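Local coordinates for protein putative P450-like enzyme (Streptomyces himastatinicus ATCC 53653, PDB 5Z9J) that binds heme through its iron and probably acts as a cytochrome P450-type monooxygenase in bacterial secondary metabolism, at residues G162-E167 with L382-A387; D91-P96 with E206-Q211; S257-R262 with V327-R332; V53-T58 with A290-V295; E128-L133 with T241-I246. One frame throughout, in Å; residues are numbered along the deposited sequence.

Along the chain the first segments come in the order of contacts 4, 2, 5, 1 and 3, and most of the chain loops they close cross or nest, so distant parts of the P450 fold are knitted together rather than built one after another. Contact 5 lies beside the heme on helix 240-255, its centre about 18 Å from that of contact 1; the two touch where Met244 CE packs on Leu382 and Ala387. Contact 3 follows on the next helix, 257-265, with centres about 21 Å from contact 5. Contacts 2, 3 and 4 lie toward the outside; contact 2 joins two helices, contact 4 adds an edge strand to the mixed sheet, their centres about 32 Å apart.

Contact 1: residues G162-E167 with L382-A387; sequences GSEKFE and LQVVDA
Glu167 OE2 is hydrogen-bonded to His12 NE2, and the carboxylate anchored this way rests with its other oxygen against Val385: OE1 lies 3.8 Å from Val385 CB. CG of Glu167 is wedged between its own backbone N and carbonyl carbon (chi1 80°), and the chain bends at chi2; the two side chains slide past each other in opposite directions, with Glu167 CB 4.0 Å from Val385 CG1. The second patch belongs to Glu164, the residue at which the chain leaves the helix. Its methylene CG sits 3.0 Å from the backbone oxygen Gln383 O and 3.6 Å from Val384 CG2, the latter side chain crossing it at about a right angle. Beyond CG the chain is extended, and OE2 lies 3.3 Å from Gln383 CB. The amide of Gln383 turns off to another task, NE2 being bonded to Phe381 O, and its plane stands 76° from the Glu164 carboxylate. No hydrogen bond joins the two segments directly; contact is through carbons and carbon-oxygen touches. Val384 to Ala387 form a type I turn whose Val385 also touches the bound tris molecule and Trp311. The contact sets the C-terminal end of helix 147-163 against the loop between strands 380-381 and 392-396, and on that loop Leu382 and Ala387 pack on Met244 of helix 240-255.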
# COMPACT_ATOMS: atom_id res chain seq x y z
N GLY A 162 5.61 10.74 -9.33
CA GLY A 162 4.77 10.45 -10.47
C GLY A 162 3.35 10.15 -10.00
O GLY A 162 2.38 10.46 -10.68
N SER A 163 3.24 9.56 -8.81
CA SER A 163 1.94 9.27 -8.22
C SER A 163 1.16 10.55 -7.95
O SER A 163 -0.04 10.63 -8.20
CB SER A 163 2.11 8.48 -6.92
OG SER A 163 2.95 7.36 -7.12
N GLU A 164 1.87 11.57 -7.46
CA GLU A 164 1.27 12.86 -7.14
C GLU A 164 0.80 13.57 -8.40
O GLU A 164 1.35 13.37 -9.49
CB GLU A 164 2.24 13.74 -6.35
CG GLU A 164 2.51 13.22 -4.94
CD GLU A 164 3.79 13.76 -4.32
OE1 GLU A 164 4.83 13.78 -5.00
OE2 GLU A 164 3.74 14.15 -3.13
N LYS A 165 -0.20 14.43 -8.24
CA LYS A 165 -0.84 15.11 -9.35
C LYS A 165 -1.31 14.08 -10.39
O LYS A 165 -1.21 14.30 -11.59
CB LYS A 165 0.10 16.14 -9.99
N PHE A 166 -1.85 12.96 -9.90
CA PHE A 166 -2.50 11.99 -10.76
C PHE A 166 -3.96 12.42 -10.92
O PHE A 166 -4.65 12.02 -11.87
CB PHE A 166 -2.40 10.58 -10.17
N GLU A 167 -4.41 13.24 -9.97
CA GLU A 167 -5.81 13.70 -9.88
C GLU A 167 -6.02 15.02 -10.60
O GLU A 167 -7.10 15.62 -10.53
CB GLU A 167 -6.25 13.83 -8.41
CG GLU A 167 -5.79 15.10 -7.68
CD GLU A 167 -4.62 14.87 -6.73
OE1 GLU A 167 -3.72 14.07 -7.05
OE2 GLU A 167 -4.60 15.50 -5.65
N LEU A 382 0.05 12.43 3.43
CA LEU A 382 0.70 12.13 2.16
C LEU A 382 -0.09 12.75 1.00
O LEU A 382 -1.34 12.69 0.94
CB LEU A 382 0.86 10.63 1.99
CG LEU A 382 1.66 10.18 0.77
CD1 LEU A 382 3.08 10.63 0.95
CD2 LEU A 382 1.61 8.66 0.64
N GLN A 383 0.65 13.45 0.14
CA GLN A 383 0.09 14.24 -0.95
C GLN A 383 -0.28 13.38 -2.16
O GLN A 383 0.02 13.73 -3.30
CB GLN A 383 1.14 15.28 -1.37
CG GLN A 383 1.54 16.19 -0.23
CD GLN A 383 0.38 17.01 0.25
OE1 GLN A 383 -0.03 17.97 -0.42
NE2 GLN A 383 -0.21 16.61 1.37
N VAL A 384 -0.97 12.28 -1.92
CA VAL A 384 -1.29 11.36 -2.98
C VAL A 384 -2.74 10.94 -2.83
O VAL A 384 -3.12 10.46 -1.78
CB VAL A 384 -0.40 10.13 -2.90
CG1 VAL A 384 -0.80 9.15 -3.96
CG2 VAL A 384 1.08 10.54 -3.06
N VAL A 385 -3.52 11.07 -3.90
CA VAL A 385 -4.97 10.98 -3.78
C VAL A 385 -5.44 9.56 -3.42
O VAL A 385 -6.50 9.41 -2.78
CB VAL A 385 -5.68 11.50 -5.06
CG1 VAL A 385 -5.49 10.55 -6.24
CG2 VAL A 385 -7.16 11.74 -4.77
N ASP A 386 -4.70 8.51 -3.79
CA ASP A 386 -5.21 7.16 -3.49
C ASP A 386 -4.71 6.62 -2.15
O ASP A 386 -4.87 5.47 -1.83
CB ASP A 386 -4.96 6.18 -4.66
CG ASP A 386 -3.49 6.07 -5.05
OD1 ASP A 386 -2.69 6.98 -4.74
OD2 ASP A 386 -3.14 5.08 -5.74
N ALA A 387 -4.16 7.51 -1.35
CA ALA A 387 -3.64 7.17 -0.04
C ALA A 387 -4.15 8.09 1.05
O ALA A 387 -4.10 9.33 0.91
CB ALA A 387 -2.09 7.18 -0.04

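Contact 2: residues D91-P96 with E206-Q211; sequences DHAFTP and EDLISQ
Leu208 supplies the apolar part of this contact, pushing CD1 between Ala93 and Phe94. That methyl is 3.7 Å from Ala93 CB and 4.0 Å from Phe94 CD1, while its sister, Leu208 CD2, lies 4.1 Å from Phe94 CE1. The leucine and the phenylalanine cross obliquely; the leucine CG stands anti to the backbone N (chi1 -156°), and from it both methyls reach the other segment. Ala93 CB also meets Gln211 CB, at 4.0 Å. A second kind of touch sets polar atoms against carbon: Gln211 passes its CG 3.8 Å from Ala93 O, then bends at chi2, and OE1 meets the methyl Thr95 CG2 tip to tip at 3.3 Å. An alanine in place of Gln211 would probably leave Thr95 CG2 and Ala93 O without this cover and open a gap beside the turn at Phe94. Capping makes up the third kind, and none of it crosses between the segments. Asp207, the N-cap of helix 208-214, accepts from Ser210 N at OD1, 2.8 Å, while Thr95 OG1 makes a weak bond to Leu98 N. Leu141 of helix 132-142 packs on both Phe94 and Leu208. With no hydrogen bond across it, the contact between the end of helix 82-93 and the start of helix 208-214 rests on apolar packing and on oxygens set against carbon, while Asp207 and Thr95 spend their side chains on helix N-caps.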
# COMPACT_ATOMS: atom_id res chain seq x y z
N ASP A 91 3.67 -15.92 -4.19
CA ASP A 91 3.08 -16.49 -2.97
C ASP A 91 3.94 -17.66 -2.53
O ASP A 91 4.44 -17.71 -1.42
CB ASP A 91 1.65 -17.02 -3.19
CG ASP A 91 0.59 -15.92 -3.25
OD1 ASP A 91 0.81 -14.82 -2.71
OD2 ASP A 91 -0.52 -16.17 -3.80
N HIS A 92 4.14 -18.58 -3.46
CA HIS A 92 4.95 -19.75 -3.23
C HIS A 92 6.36 -19.37 -2.80
O HIS A 92 6.97 -20.03 -1.95
CB HIS A 92 5.04 -20.62 -4.48
CG HIS A 92 5.70 -21.94 -4.23
ND1 HIS A 92 7.06 -22.14 -4.38
CD2 HIS A 92 5.19 -23.14 -3.88
CE1 HIS A 92 7.36 -23.39 -4.11
NE2 HIS A 92 6.24 -24.03 -3.81
N ALA A 93 6.87 -18.30 -3.42
CA ALA A 93 8.24 -17.88 -3.18
C ALA A 93 8.38 -17.49 -1.73
O ALA A 93 9.40 -17.79 -1.10
CB ALA A 93 8.62 -16.73 -4.10
N PHE A 94 7.31 -16.96 -1.16
CA PHE A 94 7.28 -16.68 0.28
C PHE A 94 7.22 -17.97 1.05
O PHE A 94 6.19 -18.25 1.67
CB PHE A 94 6.06 -15.85 0.68
CG PHE A 94 6.23 -14.38 0.55
CD1 PHE A 94 6.34 -13.79 -0.70
CD2 PHE A 94 6.27 -13.59 1.67
CE1 PHE A 94 6.49 -12.42 -0.83
CE2 PHE A 94 6.42 -12.22 1.55
CZ PHE A 94 6.53 -11.64 0.29
N THR A 95 8.30 -18.73 1.03
CA THR A 95 8.35 -20.02 1.71
C THR A 95 8.22 -19.88 3.21
O THR A 95 8.50 -18.81 3.76
CB THR A 95 9.65 -20.75 1.42
OG1 THR A 95 10.76 -19.99 1.94
CG2 THR A 95 9.79 -20.98 -0.08
N PRO A 96 7.80 -20.96 3.88
CA PRO A 96 7.66 -20.94 5.34
C PRO A 96 8.95 -20.58 6.09
O PRO A 96 8.84 -19.99 7.16
CB PRO A 96 7.25 -22.39 5.67
CG PRO A 96 6.56 -22.87 4.43
CD PRO A 96 7.31 -22.23 3.30
N GLU A 206 19.28 -17.16 1.26
CA GLU A 206 17.94 -17.38 1.80
C GLU A 206 17.15 -16.10 1.61
O GLU A 206 16.95 -15.33 2.56
CB GLU A 206 17.97 -17.77 3.28
N ASP A 207 16.80 -15.83 0.36
CA ASP A 207 16.00 -14.67 0.01
C ASP A 207 15.04 -14.96 -1.12
O ASP A 207 15.07 -16.02 -1.73
CB ASP A 207 16.92 -13.53 -0.36
CG ASP A 207 17.90 -13.92 -1.45
OD1 ASP A 207 17.49 -14.61 -2.41
OD2 ASP A 207 19.08 -13.56 -1.35
N LEU A 208 14.20 -13.97 -1.41
CA LEU A 208 13.14 -14.10 -2.40
C LEU A 208 13.66 -14.16 -3.85
O LEU A 208 13.07 -14.85 -4.70
CB LEU A 208 12.17 -12.96 -2.22
CG LEU A 208 10.79 -13.31 -2.76
CD1 LEU A 208 10.15 -14.25 -1.77
CD2 LEU A 208 9.98 -12.05 -2.91
N ILE A 209 14.72 -13.40 -4.14
CA ILE A 209 15.35 -13.39 -5.47
C ILE A 209 15.87 -14.77 -5.84
O ILE A 209 15.74 -15.22 -6.99
CB ILE A 209 16.51 -12.38 -5.54
CG1 ILE A 209 15.97 -10.96 -5.42
CG2 ILE A 209 17.31 -12.54 -6.84
CD1 ILE A 209 15.03 -10.60 -6.56
N SER A 210 16.48 -15.43 -4.86
CA SER A 210 16.99 -16.77 -5.07
C SER A 210 15.88 -17.71 -5.46
O SER A 210 16.07 -18.61 -6.27
CB SER A 210 17.66 -17.29 -3.80
OG SER A 210 17.57 -18.70 -3.76
N GLN A 211 14.70 -17.47 -4.89
CA GLN A 211 13.54 -18.28 -5.20
C GLN A 211 13.01 -17.94 -6.59
O GLN A 211 12.62 -18.83 -7.35
CB GLN A 211 12.44 -18.02 -4.17
CG GLN A 211 12.71 -18.55 -2.76
CD GLN A 211 12.72 -20.07 -2.69
OE1 GLN A 211 11.67 -20.70 -2.76
NE2 GLN A 211 13.90 -20.65 -2.54

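Contact 3: residues S257-R262 with V327-R332; sequences SDQDAR and VFDAGR
Gln259 points its CB at the loop 327-332, and each atom further out finds something there. Its CG lies 3.4 Å from Phe328 O and also sits at the edge of the Phe328 ring, 4.1 Å from CD2. The chain then bends at chi2 (-51°), which keeps CD near the same carbonyl oxygen. At the tip the amide splits its work: OE1 accepts from Ala330 N at 2.9 Å in a nearly straight bond (N-H...O 170°), the donor tilted 33° from the carbonyl plane, while NE2 gives to Asp258 OD2 at 2.6 Å. Arg262 NH1 adds a weak bond to Gln259 OE1 and makes the salt bridge of the contact, coming from above the carboxylate plane to 3.0 Å from Asp329 OD1. That oxygen is gripped twice, since Gly331 N, 3.0 Å away, closes an Asx turn on it from the opposite face of the plane. The loop N-H groups of Ala330 and Gly331 are thus both used, which should help hold the type I turn from Asp329 to Arg332 in shape. Helix 257-265 is therefore fastened to the loop that precedes helix 350-367. Helix 270-280 borders the same loop: its Glu276 bonds both Asp329 N and Arg332 NE, consistent with the E-R-R triad of P450s, in which the ExxR glutamate pairs with an arginine of this loop, and Tyr280 meets the Phe328 ring edge-to-face.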
# COMPACT_ATOMS: atom_id res chain seq x y z
N SER A 257 -7.63 8.97 23.27
CA SER A 257 -7.00 8.51 24.50
C SER A 257 -7.81 7.40 25.19
O SER A 257 -7.23 6.59 25.92
CB SER A 257 -6.77 9.67 25.48
OG SER A 257 -8.00 10.24 25.89
N ASP A 258 -9.13 7.40 25.00
CA ASP A 258 -9.96 6.32 25.51
C ASP A 258 -9.56 4.99 24.86
O ASP A 258 -9.44 3.96 25.52
CB ASP A 258 -11.46 6.58 25.28
CG ASP A 258 -11.85 6.69 23.78
OD1 ASP A 258 -11.21 7.43 23.00
OD2 ASP A 258 -12.76 5.95 23.35
N GLN A 259 -9.37 5.02 23.56
CA GLN A 259 -8.96 3.81 22.85
C GLN A 259 -7.53 3.42 23.20
O GLN A 259 -7.18 2.25 23.30
CB GLN A 259 -9.09 4.01 21.35
CG GLN A 259 -10.48 4.28 20.90
CD GLN A 259 -11.45 3.23 21.44
OE1 GLN A 259 -11.31 2.04 21.16
NE2 GLN A 259 -12.41 3.66 22.22
N ASP A 260 -6.71 4.43 23.39
CA ASP A 260 -5.32 4.24 23.82
C ASP A 260 -5.26 3.52 25.17
O ASP A 260 -4.46 2.59 25.36
CB ASP A 260 -4.63 5.60 23.86
CG ASP A 260 -3.17 5.50 24.24
OD1 ASP A 260 -2.39 4.92 23.47
OD2 ASP A 260 -2.78 6.09 25.27
N ALA A 261 -6.13 3.95 26.10
CA ALA A 261 -6.17 3.34 27.41
C ALA A 261 -6.56 1.87 27.28
O ALA A 261 -6.05 1.03 28.01
CB ALA A 261 -7.16 4.09 28.36
N ARG A 262 -7.53 1.59 26.42
CA ARG A 262 -8.00 0.21 26.26
C ARG A 262 -6.87 -0.68 25.82
O ARG A 262 -6.72 -1.78 26.34
CB ARG A 262 -9.14 0.11 25.23
CG ARG A 262 -10.49 0.67 25.68
CD ARG A 262 -11.47 0.64 24.49
NE ARG A 262 -11.85 -0.72 24.08
CZ ARG A 262 -12.60 -1.00 23.03
NH1 ARG A 262 -12.97 -0.03 22.20
NH2 ARG A 262 -12.91 -2.26 22.75
N VAL A 327 -16.68 6.35 14.16
CA VAL A 327 -16.11 6.14 15.47
C VAL A 327 -14.90 5.21 15.37
O VAL A 327 -14.99 4.16 14.74
CB VAL A 327 -17.07 5.50 16.42
CG1 VAL A 327 -16.37 5.12 17.70
CG2 VAL A 327 -18.27 6.46 16.72
N PHE A 328 -13.82 5.59 16.02
CA PHE A 328 -12.63 4.72 16.05
C PHE A 328 -12.76 3.70 17.18
O PHE A 328 -12.76 4.07 18.35
CB PHE A 328 -11.38 5.51 16.24
CG PHE A 328 -10.12 4.70 15.95
CD1 PHE A 328 -9.55 4.75 14.70
CD2 PHE A 328 -9.56 3.88 16.91
CE1 PHE A 328 -8.38 4.00 14.39
CE2 PHE A 328 -8.36 3.14 16.61
CZ PHE A 328 -7.82 3.20 15.34
N ASP A 329 -12.90 2.42 16.84
CA ASP A 329 -13.08 1.38 17.87
C ASP A 329 -11.93 0.40 17.81
O ASP A 329 -11.95 -0.48 16.96
CB ASP A 329 -14.41 0.68 17.64
CG ASP A 329 -14.74 -0.33 18.71
OD1 ASP A 329 -13.82 -0.81 19.39
OD2 ASP A 329 -15.95 -0.62 18.90
N ALA A 330 -10.99 0.50 18.75
CA ALA A 330 -9.74 -0.29 18.69
C ALA A 330 -10.00 -1.78 18.71
O ALA A 330 -9.21 -2.55 18.18
CB ALA A 330 -8.81 0.08 19.84
N GLY A 331 -11.16 -2.16 19.23
CA GLY A 331 -11.48 -3.57 19.32
C GLY A 331 -12.58 -3.96 18.35
O GLY A 331 -13.23 -4.98 18.53
N ARG A 332 -12.80 -3.11 17.35
CA ARG A 332 -13.92 -3.33 16.45
C ARG A 332 -13.96 -4.72 15.84
O ARG A 332 -12.96 -5.19 15.27
CB ARG A 332 -13.92 -2.31 15.31
CG ARG A 332 -15.21 -2.43 14.47
CD ARG A 332 -15.24 -1.48 13.34
NE ARG A 332 -15.29 -0.08 13.74
CZ ARG A 332 -16.43 0.61 13.87
NH1 ARG A 332 -17.60 -0.02 13.73
NH2 ARG A 332 -16.40 1.89 14.20

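Contact 4: residues V53-T58 with A290-V295; sequences VFSSDT and ATNSEV
Phe54 CG stands anti to its carbonyl carbon (chi1 -64°), and Val295 sets CG1 the same way (chi1 -54°), and its CG2 reaches the ring. The two side chains meet tip to tip, Phe54 CZ 3.7 Å from Val295 CG2. Thr291 lies alongside the ring and points the same way, its CG2 3.7 Å from Phe54 CE1. Val53 CG1 sits over one face of that ring, toward the rim, and is pressed tightly on Val295 CG1 at 3.3 Å. An alanine in place of Phe54 would probably open a gap here, leaving Thr291 CG2 and Val295 CG2 without their aromatic partner. Beneath the side chains, the backbones pair antiparallel. Ser55 N gives to Ala290 O at 2.7 Å and Ala290 N returns to Ser55 O at 2.8 Å, the hydrogen-bonded pair; Asn292 N then reaches Val53 O at 3.0 Å. Ser55 OG, bonded to Asp79 OD2, closes an ST turn with Asp57 N. Strand 54-55 is thereby an edge strand of the mixed five-stranded sheet, the large beta sheet of the P450 fold, next to strand 287-291, which carries the heme-binding Arg289.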
# COMPACT_ATOMS: atom_id res chain seq x y z
N VAL A 53 -15.28 -8.49 -15.34
CA VAL A 53 -15.91 -7.25 -15.78
C VAL A 53 -15.08 -6.00 -15.43
O VAL A 53 -15.02 -5.05 -16.22
CB VAL A 53 -17.34 -7.12 -15.23
CG1 VAL A 53 -17.86 -5.71 -15.44
CG2 VAL A 53 -18.27 -8.14 -15.93
N PHE A 54 -14.48 -5.96 -14.24
CA PHE A 54 -13.70 -4.78 -13.82
C PHE A 54 -12.20 -5.04 -13.80
O PHE A 54 -11.65 -5.46 -12.80
CB PHE A 54 -14.18 -4.31 -12.45
CG PHE A 54 -15.63 -3.83 -12.47
CD1 PHE A 54 -15.97 -2.55 -12.92
CD2 PHE A 54 -16.65 -4.68 -12.08
CE1 PHE A 54 -17.33 -2.12 -12.93
CE2 PHE A 54 -18.01 -4.27 -12.11
CZ PHE A 54 -18.34 -2.99 -12.53
N SER A 55 -11.56 -4.74 -14.92
CA SER A 55 -10.16 -5.06 -15.11
C SER A 55 -9.22 -4.24 -14.23
O SER A 55 -9.44 -3.08 -13.96
CB SER A 55 -9.82 -4.85 -16.59
OG SER A 55 -8.45 -5.06 -16.84
N SER A 56 -8.12 -4.86 -13.85
CA SER A 56 -7.06 -4.17 -13.13
C SER A 56 -6.00 -3.66 -14.11
O SER A 56 -5.04 -2.99 -13.71
CB SER A 56 -6.45 -5.11 -12.10
OG SER A 56 -7.36 -5.29 -11.03
N ASP A 57 -6.15 -3.97 -15.38
CA ASP A 57 -5.21 -3.46 -16.39
C ASP A 57 -5.67 -2.10 -16.87
O ASP A 57 -6.20 -1.98 -17.98
CB ASP A 57 -5.06 -4.44 -17.56
CG ASP A 57 -4.03 -3.97 -18.59
OD1 ASP A 57 -3.27 -3.04 -18.31
OD2 ASP A 57 -4.01 -4.53 -19.70
N THR A 58 -5.49 -1.07 -16.06
CA THR A 58 -6.05 0.24 -16.36
C THR A 58 -5.35 0.97 -17.52
O THR A 58 -5.96 1.83 -18.18
CB THR A 58 -6.01 1.14 -15.12
OG1 THR A 58 -4.68 1.16 -14.57
CG2 THR A 58 -6.99 0.63 -14.04
N ALA A 290 -10.78 -0.76 -14.73
CA ALA A 290 -11.23 -0.38 -16.06
C ALA A 290 -12.33 -1.30 -16.45
O ALA A 290 -12.19 -2.51 -16.27
CB ALA A 290 -10.07 -0.46 -17.08
N THR A 291 -13.45 -0.75 -16.94
CA THR A 291 -14.60 -1.56 -17.35
C THR A 291 -14.38 -2.20 -18.73
O THR A 291 -14.07 -1.50 -19.69
CB THR A 291 -15.96 -0.75 -17.35
OG1 THR A 291 -15.90 0.38 -18.23
CG2 THR A 291 -16.29 -0.25 -15.97
N ASN A 292 -14.55 -3.52 -18.79
CA ASN A 292 -14.43 -4.29 -20.02
C ASN A 292 -15.71 -4.29 -20.85
O ASN A 292 -15.67 -4.52 -22.07
CB ASN A 292 -14.03 -5.74 -19.70
CG ASN A 292 -12.54 -5.88 -19.29
OD1 ASN A 292 -11.76 -4.96 -19.48
ND2 ASN A 292 -12.16 -7.03 -18.79
N SER A 293 -16.84 -4.02 -20.19
CA SER A 293 -18.15 -4.00 -20.84
C SER A 293 -19.06 -3.05 -20.07
O SER A 293 -18.68 -2.59 -18.99
CB SER A 293 -18.79 -5.38 -20.88
OG SER A 293 -18.93 -5.87 -19.56
N GLU A 294 -20.21 -2.72 -20.65
CA GLU A 294 -21.16 -1.82 -20.00
C GLU A 294 -21.73 -2.47 -18.75
O GLU A 294 -22.08 -3.65 -18.77
CB GLU A 294 -22.28 -1.43 -20.97
CG GLU A 294 -23.29 -0.44 -20.43
CD GLU A 294 -24.31 0.01 -21.49
OE1 GLU A 294 -25.21 -0.78 -21.86
OE2 GLU A 294 -24.21 1.17 -21.95
N VAL A 295 -21.80 -1.71 -17.66
CA VAL A 295 -22.24 -2.23 -16.37
C VAL A 295 -23.17 -1.29 -15.63
O VAL A 295 -23.15 -0.08 -15.86
CB VAL A 295 -21.06 -2.50 -15.43
CG1 VAL A 295 -20.08 -3.39 -16.11
CG2 VAL A 295 -20.36 -1.20 -15.01

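Contact 5: residues E128-L133 with T241-I246; sequences EFAAPL and TTAMLI. With HEM (protoporphyrin IX containing Fe), chain E.
Ala243 CB fits into the bend between helices 125-130 and 132-142, 3.2 Å from Ala130 O and 3.5 Å from Ala131 CA. Its own CA makes a CA-H...O contact with Ala130 O, also 3.2 Å (angle at H 136°). That buried oxygen has no conventional hydrogen-bond partner in the model, and the contact probably offsets this only in part. The small side chains of Ala130, Ala131 and Ala243 probably allow this closeness. One turn further along helix 240-255, Ile246 completes the contact: its CG2 lies 4.0 Å from Ala130 CB, and its CD1 touches Leu133 CD2 at 4.0 Å, the two side chains crossing at about a right angle. The other side of helix 240-255 belongs to the heme. Thr241 OG1, bonded to Asn237 O, is 3.5 Å from heme C4B, and Leu245 CB is 3.6 Å from the vinyl carbon CBB. The helix is thus wedged between porphyrin and bend, consistent with its being the later part of the long central P450 helix that runs beside the porphyrin. Around it, Phe129 and Leu133 pack on helix 96-116, Phe129, Leu245 and Ile246 on helix 350-367, and Leu245 also on helix 270-280.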
# COMPACT_ATOMS: atom_id res chain seq x y z
N GLU A 128 11.94 8.62 10.96
CA GLU A 128 12.92 7.91 11.79
C GLU A 128 12.56 6.43 11.96
O GLU A 128 13.40 5.62 12.28
CB GLU A 128 13.02 8.54 13.18
CG GLU A 128 13.35 9.99 13.22
CD GLU A 128 14.78 10.31 12.81
OE1 GLU A 128 15.71 9.52 13.09
OE2 GLU A 128 14.95 11.38 12.20
N PHE A 129 11.28 6.10 11.84
CA PHE A 129 10.90 4.77 12.28
C PHE A 129 9.95 4.10 11.34
O PHE A 129 10.26 3.01 10.85
CB PHE A 129 10.29 4.84 13.67
CG PHE A 129 9.93 3.51 14.25
CD1 PHE A 129 10.93 2.61 14.60
CD2 PHE A 129 8.61 3.16 14.46
CE1 PHE A 129 10.62 1.37 15.15
CE2 PHE A 129 8.30 1.92 15.01
CZ PHE A 129 9.32 1.02 15.35
N ALA A 130 8.79 4.73 11.11
CA ALA A 130 7.75 4.02 10.43
C ALA A 130 8.07 3.73 8.98
O ALA A 130 7.64 2.67 8.50
CB ALA A 130 6.39 4.81 10.54
N ALA A 131 8.79 4.62 8.28
CA ALA A 131 9.15 4.35 6.88
C ALA A 131 10.35 3.46 6.76
O ALA A 131 10.31 2.52 5.95
CB ALA A 131 9.44 5.63 6.10
N PRO A 132 11.43 3.72 7.52
CA PRO A 132 12.54 2.81 7.32
C PRO A 132 12.29 1.33 7.59
O PRO A 132 12.94 0.50 6.89
CB PRO A 132 13.58 3.32 8.32
CG PRO A 132 13.25 4.69 8.57
CD PRO A 132 11.82 4.87 8.35
N LEU A 133 11.42 0.99 8.55
CA LEU A 133 11.23 -0.41 8.97
C LEU A 133 10.69 -1.31 7.84
O LEU A 133 11.38 -2.28 7.46
CB LEU A 133 10.33 -0.50 10.23
CG LEU A 133 9.89 -1.92 10.59
CD1 LEU A 133 11.14 -2.78 10.98
CD2 LEU A 133 8.89 -1.93 11.72
N THR A 241 2.82 2.13 2.39
CA THR A 241 1.53 1.65 2.89
C THR A 241 1.68 1.24 4.35
O THR A 241 0.85 1.57 5.22
CB THR A 241 0.99 0.45 2.06
OG1 THR A 241 1.97 -0.58 1.96
CG2 THR A 241 0.64 0.93 0.68
N THR A 242 2.76 0.48 4.61
CA THR A 242 3.06 -0.04 5.91
C THR A 242 3.55 1.05 6.85
O THR A 242 3.18 1.06 8.04
CB THR A 242 4.10 -1.15 5.85
OG1 THR A 242 3.68 -2.19 4.96
CG2 THR A 242 4.28 -1.77 7.23
N ALA A 243 4.35 1.98 6.32
CA ALA A 243 4.82 3.11 7.12
C ALA A 243 3.60 3.86 7.65
O ALA A 243 3.54 4.25 8.83
CB ALA A 243 5.70 4.01 6.34
N MET A 244 2.64 4.07 6.76
CA MET A 244 1.42 4.79 7.16
C MET A 244 0.54 4.07 8.17
O MET A 244 -0.05 4.71 9.04
CB MET A 244 0.55 5.13 5.94
CG MET A 244 1.02 6.40 5.25
SD MET A 244 0.11 6.85 3.74
CE MET A 244 0.56 5.51 2.65
N LEU A 245 0.35 2.77 7.99
CA LEU A 245 -0.40 2.01 8.95
C LEU A 245 0.24 2.19 10.33
O LEU A 245 -0.44 2.35 11.34
CB LEU A 245 -0.41 0.54 8.57
CG LEU A 245 -1.10 -0.33 9.62
CD1 LEU A 245 -2.59 0.15 9.91
CD2 LEU A 245 -1.07 -1.77 9.24
N ILE A 246 1.56 2.08 10.42
CA ILE A 246 2.23 2.23 11.70
C ILE A 246 2.03 3.66 12.24
O ILE A 246 1.55 3.88 13.37
CB ILE A 246 3.80 1.89 11.63
CG1 ILE A 246 4.01 0.38 11.35
CG2 ILE A 246 4.46 2.29 12.94
CD1 ILE A 246 5.52 -0.01 10.84
CHA HEM E . -2.32 -5.77 -2.94
CHB HEM E . -3.00 -2.63 0.62
CHC HEM E . 1.23 -4.03 2.52
CHD HEM E . 2.33 -6.40 -1.49
C1A HEM E . -2.94 -4.82 -2.17
C2A HEM E . -4.25 -4.21 -2.36
C3A HEM E . -4.45 -3.35 -1.36
C4A HEM E . -3.25 -3.38 -0.50
CMA HEM E . -5.69 -2.46 -1.16
CAA HEM E . -5.25 -4.50 -3.50
CBA HEM E . -4.85 -3.78 -4.80
CGA HEM E . -5.96 -3.82 -5.85
O1A HEM E . -5.86 -3.14 -6.90
O2A HEM E . -6.97 -4.53 -5.69
C1B HEM E . -1.94 -2.79 1.48
C2B HEM E . -1.85 -2.20 2.78
C3B HEM E . -0.68 -2.59 3.31
C4B HEM E . 0.00 -3.41 2.33
CMB HEM E . -2.97 -1.31 3.37
CAB HEM E . -0.06 -2.26 4.67
CBB HEM E . -0.67 -1.54 5.61
C1C HEM E . 1.92 -4.82 1.62
C2C HEM E . 3.24 -5.46 1.83
C3C HEM E . 3.52 -6.11 0.71
C4C HEM E . 2.43 -5.89 -0.21
CMC HEM E . 4.05 -5.36 3.13
CAC HEM E . 4.74 -6.95 0.26
CBC HEM E . 5.78 -7.22 1.04
C1D HEM E . 1.21 -6.41 -2.25
C2D HEM E . 1.13 -6.98 -3.56
C3D HEM E . -0.31 -6.80 -3.99
C4D HEM E . -0.98 -6.13 -2.91
CMD HEM E . 2.27 -7.64 -4.37
CAD HEM E . -0.90 -7.20 -5.35
CBD HEM E . -1.49 -8.59 -5.30
CGD HEM E . -2.23 -8.83 -6.60
O1D HEM E . -2.48 -7.88 -7.37
O2D HEM E . -2.60 -10.01 -6.86
NA HEM E . -2.39 -4.28 -1.03
NB HEM E . -0.78 -3.51 1.22
NC HEM E . 1.51 -5.11 0.37
ND HEM E . -0.07 -5.94 -1.87
FE HEM E . -0.46 -4.85 -0.30